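Local structure of anastral spindle 2, SAS 4 (Drosophila melanogaster, 4BY2) at residues E111-K115 / T126-D130; F155-K161 / E173-A177. The protein probably acts as a molecular adaptor that binds tubulin in centriole assembly, seen here as its TCP domain fused to a proline-rich piece of Ana2 (dSTIL). All coordinates share one frame; numbering follows the deposited sequence.

Contact 1: residues E111-K115 / T126-D130; sequences EGTVK and TSYLD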
loop_
_atom_site.group_PDB
_atom_site.type_symbol
_atom_site.label_atom_id
_atom_site.label_comp_id
_atom_site.label_asym_id
_atom_site.label_seq_id
_atom_site.Cartn_x
_atom_site.Cartn_y
_atom_site.Cartn_z
ATOM N N GLU A 111 1.789 -15.968 6.519
ATOM C CA GLU A 111 2.418 -14.648 6.607
ATOM C C GLU A 111 1.417 -13.548 7.012
ATOM O O GLU A 111 1.834 -12.424 7.295
ATOM C CB GLU A 111 3.132 -14.287 5.286
ATOM C CG GLU A 111 4.212 -15.271 4.855
ATOM C CD GLU A 111 3.778 -16.332 3.858
ATOM O OE1 GLU A 111 2.782 -17.043 4.124
ATOM O OE2 GLU A 111 4.466 -16.479 2.822
ATOM N N GLY A 112 0.123 -13.886 7.042
ATOM C CA GLY A 112 -0.967 -12.971 7.378
ATOM C C GLY A 112 -1.055 -11.792 6.424
ATOM O O GLY A 112 -1.247 -10.655 6.859
ATOM N N THR A 113 -0.868 -12.053 5.116
ATOM C CA THR A 113 -0.858 -11.009 4.092
ATOM C C THR A 113 -1.832 -11.235 2.944
ATOM O O THR A 113 -2.045 -12.364 2.502
ATOM C CB THR A 113 0.565 -10.776 3.541
ATOM O OG1 THR A 113 1.123 -12.012 3.093
ATOM C CG2 THR A 113 1.494 -10.125 4.552
ATOM N N VAL A 114 -2.397 -10.129 2.445
ATOM C CA VAL A 114 -3.287 -10.098 1.290
ATOM C C VAL A 114 -2.603 -9.160 0.283
ATOM O O VAL A 114 -2.484 -7.961 0.535
ATOM C CB VAL A 114 -4.742 -9.660 1.637
ATOM C CG1 VAL A 114 -5.637 -9.693 0.400
ATOM C CG2 VAL A 114 -5.341 -10.527 2.744
ATOM N N LYS A 115 -2.078 -9.727 -0.809
ATOM C CA LYS A 115 -1.403 -8.968 -1.865
ATOM C C LYS A 115 -2.326 -8.857 -3.074
ATOM O O LYS A 115 -2.970 -9.837 -3.435
ATOM C CB LYS A 115 -0.072 -9.627 -2.266
ATOM C CG LYS A 115 1.032 -9.474 -1.232
ATOM C CD LYS A 115 2.376 -9.939 -1.774
ATOM C CE LYS A 115 3.501 -9.685 -0.800
ATOM N NZ LYS A 115 4.791 -10.235 -1.294
ATOM N N THR A 126 -0.388 -4.362 -0.623
ATOM C CA THR A 126 -0.182 -5.368 0.418
ATOM C C THR A 126 -0.873 -4.978 1.717
ATOM O O THR A 126 -0.651 -3.884 2.230
ATOM C CB THR A 126 1.313 -5.683 0.602
ATOM O OG1 THR A 126 1.918 -5.874 -0.677
ATOM C CG2 THR A 126 1.551 -6.919 1.465
ATOM N N SER A 127 -1.719 -5.876 2.234
ATOM C CA SER A 127 -2.423 -5.715 3.503
ATOM C C SER A 127 -1.732 -6.609 4.534
ATOM O O SER A 127 -1.313 -7.721 4.203
ATOM C CB SER A 127 -3.889 -6.116 3.369
ATOM O OG SER A 127 -4.607 -5.235 2.522
ATOM N N TYR A 128 -1.598 -6.116 5.771
ATOM C CA TYR A 128 -0.968 -6.845 6.869
ATOM C C TYR A 128 -1.967 -7.049 8.009
ATOM O O TYR A 128 -2.950 -6.309 8.109
ATOM C CB TYR A 128 0.303 -6.119 7.353
ATOM C CG TYR A 128 1.394 -6.034 6.305
ATOM C CD1 TYR A 128 1.464 -4.954 5.430
ATOM C CD2 TYR A 128 2.365 -7.023 6.200
ATOM C CE1 TYR A 128 2.457 -4.876 4.456
ATOM C CE2 TYR A 128 3.366 -6.957 5.230
ATOM C CZ TYR A 128 3.413 -5.876 4.364
ATOM O OH TYR A 128 4.393 -5.800 3.402
ATOM N N LEU A 129 -1.716 -8.063 8.853
ATOM C CA LEU A 129 -2.547 -8.436 10.001
ATOM C C LEU A 129 -2.754 -7.280 11.000
ATOM O O LEU A 129 -3.855 -7.132 11.532
ATOM C CB LEU A 129 -1.918 -9.647 10.704
ATOM C CG LEU A 129 -2.869 -10.546 11.487
ATOM C CD1 LEU A 129 -2.634 -12.007 11.150
ATOM C CD2 LEU A 129 -2.735 -10.311 12.990
ATOM N N ASP A 130 -1.706 -6.457 11.229
ATOM C CA ASP A 130 -1.717 -5.323 12.166
ATOM C C ASP A 130 -2.525 -4.099 11.687
ATOM O O ASP A 130 -2.754 -3.176 12.473
ATOM C CB ASP A 130 -0.275 -4.915 12.542
ATOM C CG ASP A 130 0.587 -4.334 11.429
ATOM O OD1 ASP A 130 0.209 -4.471 10.242
ATOM O OD2 ASP A 130 1.652 -3.764 11.743
HETATM O O HOH W 1 1.061 -9.708 8.404
HETATM O O HOH W 2 -4.493 -6.226 -0.008
#
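Val114 and Ser127 pair backbone to backbone in an antiparallel beta hairpin, strands 113-118 and 123-128, within the Sas-4 TCP-domain part of this fusion. They form a hydrogen-bonded pair: Val114 N donates to Ser127 O at 3.2 Å, and Ser127 N returns a nearly straight bond to Val114 O at 2.8 Å (165° at the hydrogen). Their side chains share a face, with Val114 CB and Ser127 CB 4.0 Å apart. Water 2 bridges the same pair, donating to Val114 O and hydrogen-bonding Ser127 OG, so that the carbonyl is gripped by both the strand partner and the water.

On the other face the side chains meet by van der Waals contact. Thr113 CG2 stands beside its backbone N (OG1 has chi1 54°) and meets Tyr128 CD2 at 3.6 Å, obliquely to the ring, the two side chains running side by side. Two residues further along, on the same face, Lys115 and Thr126 lie alongside each other, Lys115 CG resting 3.7 Å from Thr126 OG1 and 3.8 Å from Thr126 CG2. An alanine in place of Lys115 would probably leave both branches of Thr126 without this cover from the neighbouring strand.

The strand enters through a G1 beta bulge, in which Gly112, at positive phi (61°), and Thr113 both face Asn108. Beyond Thr113 and Tyr128, water 1 links the two segments: it donates to Glu111 O, accepts from Leu129 N at 3.3 Å, and lies at the edge of the Tyr128 ring, in its plane.

Contact 2: residues F155-K161 / E173-A177; sequences FPNNSIK and EWRYA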
loop_
_atom_site.group_PDB
_atom_site.type_symbol
_atom_site.label_atom_id
_atom_site.label_comp_id
_atom_site.label_asym_id
_atom_site.label_seq_id
_atom_site.Cartn_x
_atom_site.Cartn_y
_atom_site.Cartn_z
ATOM N N PHE A 155 8.066 9.235 -1.884
ATOM C CA PHE A 155 8.187 9.732 -3.258
ATOM C C PHE A 155 9.420 9.173 -4.002
ATOM O O PHE A 155 10.386 8.781 -3.337
ATOM C CB PHE A 155 8.166 11.273 -3.265
ATOM C CG PHE A 155 6.826 11.863 -2.889
ATOM C CD1 PHE A 155 5.828 12.031 -3.842
ATOM C CD2 PHE A 155 6.557 12.242 -1.578
ATOM C CE1 PHE A 155 4.583 12.561 -3.491
ATOM C CE2 PHE A 155 5.313 12.775 -1.229
ATOM C CZ PHE A 155 4.335 12.933 -2.187
ATOM N N PRO A 156 9.425 9.128 -5.367
ATOM C CA PRO A 156 10.599 8.587 -6.089
ATOM C C PRO A 156 11.917 9.349 -5.894
ATOM O O PRO A 156 12.982 8.779 -6.137
ATOM C CB PRO A 156 10.154 8.599 -7.557
ATOM C CG PRO A 156 8.665 8.681 -7.515
ATOM C CD PRO A 156 8.363 9.518 -6.317
ATOM N N ASN A 157 11.850 10.620 -5.442
ATOM C CA ASN A 157 13.020 11.465 -5.174
ATOM C C ASN A 157 13.549 11.297 -3.728
ATOM O O ASN A 157 14.262 12.167 -3.218
ATOM C CB ASN A 157 12.722 12.941 -5.516
ATOM C CG ASN A 157 11.536 13.568 -4.810
ATOM O OD1 ASN A 157 10.980 13.037 -3.842
ATOM N ND2 ASN A 157 11.129 14.737 -5.280
ATOM N N ASN A 158 13.190 10.162 -3.083
ATOM C CA ASN A 158 13.555 9.739 -1.722
ATOM C C ASN A 158 13.002 10.653 -0.601
ATOM O O ASN A 158 13.392 10.491 0.559
ATOM C CB ASN A 158 15.069 9.529 -1.580
ATOM C CG ASN A 158 15.588 8.402 -2.435
ATOM O OD1 ASN A 158 15.425 7.219 -2.115
ATOM N ND2 ASN A 158 16.210 8.745 -3.553
ATOM N N SER A 159 12.055 11.558 -0.932
ATOM C CA SER A 159 11.407 12.443 0.043
ATOM C C SER A 159 10.209 11.726 0.662
ATOM O O SER A 159 9.455 11.061 -0.055
ATOM C CB SER A 159 10.955 13.744 -0.616
ATOM O OG SER A 159 12.055 14.462 -1.149
ATOM N N ILE A 160 10.041 11.847 1.987
ATOM C CA ILE A 160 8.952 11.196 2.720
ATOM C C ILE A 160 7.981 12.229 3.302
ATOM O O ILE A 160 8.413 13.149 3.996
ATOM C CB ILE A 160 9.486 10.193 3.795
ATOM C CG1 ILE A 160 10.477 9.171 3.185
ATOM C CG2 ILE A 160 8.338 9.472 4.512
ATOM C CD1 ILE A 160 11.558 8.664 4.140
ATOM N N LYS A 161 6.675 12.065 3.025
ATOM C CA LYS A 161 5.611 12.929 3.533
ATOM C C LYS A 161 4.826 12.159 4.603
ATOM O O LYS A 161 4.260 11.104 4.311
ATOM C CB LYS A 161 4.694 13.391 2.384
ATOM C CG LYS A 161 3.651 14.440 2.767
ATOM C CD LYS A 161 2.677 14.680 1.619
ATOM C CE LYS A 161 1.590 15.658 1.981
ATOM N NZ LYS A 161 0.634 15.853 0.860
ATOM N N GLU A 173 4.502 16.639 7.850
ATOM C CA GLU A 173 5.933 16.510 8.124
ATOM C C GLU A 173 6.662 15.973 6.908
ATOM O O GLU A 173 6.140 15.104 6.209
ATOM C CB GLU A 173 6.201 15.640 9.351
ATOM C CG GLU A 173 6.182 16.420 10.651
ATOM C CD GLU A 173 6.488 15.594 11.884
ATOM O OE1 GLU A 173 5.706 14.666 12.192
ATOM O OE2 GLU A 173 7.507 15.885 12.551
ATOM N N TRP A 174 7.865 16.502 6.651
ATOM C CA TRP A 174 8.681 16.130 5.504
ATOM C C TRP A 174 10.090 15.719 5.892
ATOM O O TRP A 174 10.719 16.377 6.717
ATOM C CB TRP A 174 8.731 17.288 4.503
ATOM C CG TRP A 174 7.497 17.424 3.664
ATOM C CD1 TRP A 174 6.377 18.147 3.958
ATOM C CD2 TRP A 174 7.278 16.852 2.368
ATOM N NE1 TRP A 174 5.471 18.056 2.925
ATOM C CE2 TRP A 174 6.001 17.270 1.934
ATOM C CE3 TRP A 174 8.042 16.023 1.527
ATOM C CZ2 TRP A 174 5.471 16.890 0.696
ATOM C CZ3 TRP A 174 7.514 15.646 0.303
ATOM C CH2 TRP A 174 6.243 16.075 -0.101
ATOM N N ARG A 175 10.591 14.635 5.278
ATOM C CA ARG A 175 11.942 14.120 5.488
ATOM C C ARG A 175 12.597 13.932 4.121
ATOM O O ARG A 175 12.200 13.049 3.361
ATOM C CB ARG A 175 11.933 12.817 6.308
ATOM C CG ARG A 175 11.581 13.020 7.777
ATOM C CD ARG A 175 12.010 11.847 8.640
ATOM N NE ARG A 175 11.623 12.030 10.040
ATOM C CZ ARG A 175 12.372 12.631 10.961
ATOM N NH1 ARG A 175 13.564 13.121 10.641
ATOM N NH2 ARG A 175 11.933 12.752 12.206
ATOM N N TYR A 176 13.566 14.803 3.795
ATOM C CA TYR A 176 14.270 14.813 2.511
ATOM C C TYR A 176 15.490 13.886 2.479
ATOM O O TYR A 176 15.948 13.434 3.533
ATOM C CB TYR A 176 14.637 16.254 2.106
ATOM C CG TYR A 176 13.433 17.162 1.961
ATOM C CD1 TYR A 176 12.944 17.885 3.046
ATOM C CD2 TYR A 176 12.777 17.294 0.740
ATOM C CE1 TYR A 176 11.825 18.707 2.923
ATOM C CE2 TYR A 176 11.660 18.118 0.604
ATOM C CZ TYR A 176 11.188 18.824 1.699
ATOM O OH TYR A 176 10.089 19.638 1.573
ATOM N N ALA A 177 15.998 13.594 1.259
ATOM C CA ALA A 177 17.144 12.715 0.995
ATOM C C ALA A 177 18.439 13.144 1.700
ATOM O O ALA A 177 19.195 12.282 2.156
ATOM C CB ALA A 177 17.375 12.595 -0.504
#
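The beta hairpin of strands 160-163 and 170-175, in the Sas-4 part of the chain, is joined here by Ile160 and Arg175, an antiparallel hydrogen-bonded pair. Ile160 N donates to Arg175 O at 2.8 Å, and Arg175 N reaches Ile160 O at 2.9 Å, arriving in the carbonyl plane.

The side chains of this pair lie on one face; on the other, Trp174 has the largest share of the contact. Lys161 lays its aliphatic chain across the indole, with CB 3.9 Å from the centroid of the six-membered ring and only 9° off the normal, a CH-pi contact. Its CG stands anti to the backbone N (chi1 -173°) and the chain stays extended, which keeps CG over the same face, toward the rim, and takes CD out past the ring edge, 3.7 Å from Trp174 CZ2. The hydroxyl of Tyr176 sits above the opposite face, toward the rim, leaving the indole between a lysine chain and a phenol oxygen. Ser159 CB approaches at the edge, near the ring plane. Phe155 comes up beside the six-membered ring: the planes are 15° from parallel but slid apart, with centroids 5.6 Å apart and Phe155 CE2 3.6 Å from Trp174 CH2.

Phe155 also begins a type I turn to Asn158, which leads into the strand; Ser159 OG touches Tyr176 CD2 at 3.5 Å. At its far end Lys161 NZ makes a weak hydrogen bond to Val24 O of the fused Ana2 piece, while Glu173 forms a salt bridge with Lys170. Aromatic and aliphatic side chains thus cover one face of antiparallel strands laid down in chain order, an arrangement that fits the extended beta sheet of the TCP domain.

In the fold
Both contacts sit in the Sas-4 part and each ties together a hairpin of consecutive antiparallel strands, but different ones: 113-118 with 123-128 in contact 1, 160-163 with 170-175 in contact 2. Their centres are 25 Å apart and they do not touch. Contact 1 lies nearer the middle of the chain and is partly buried, with mostly short side chains beside one lysine and one tyrosine, and two bridging waters. Contact 2 is further out and more surface-like, yet buries more area between its somewhat longer segments, Trp174 having the largest share. Each has one hydrogen-bonded pair with two backbone bonds; the difference lies in what fills the faces.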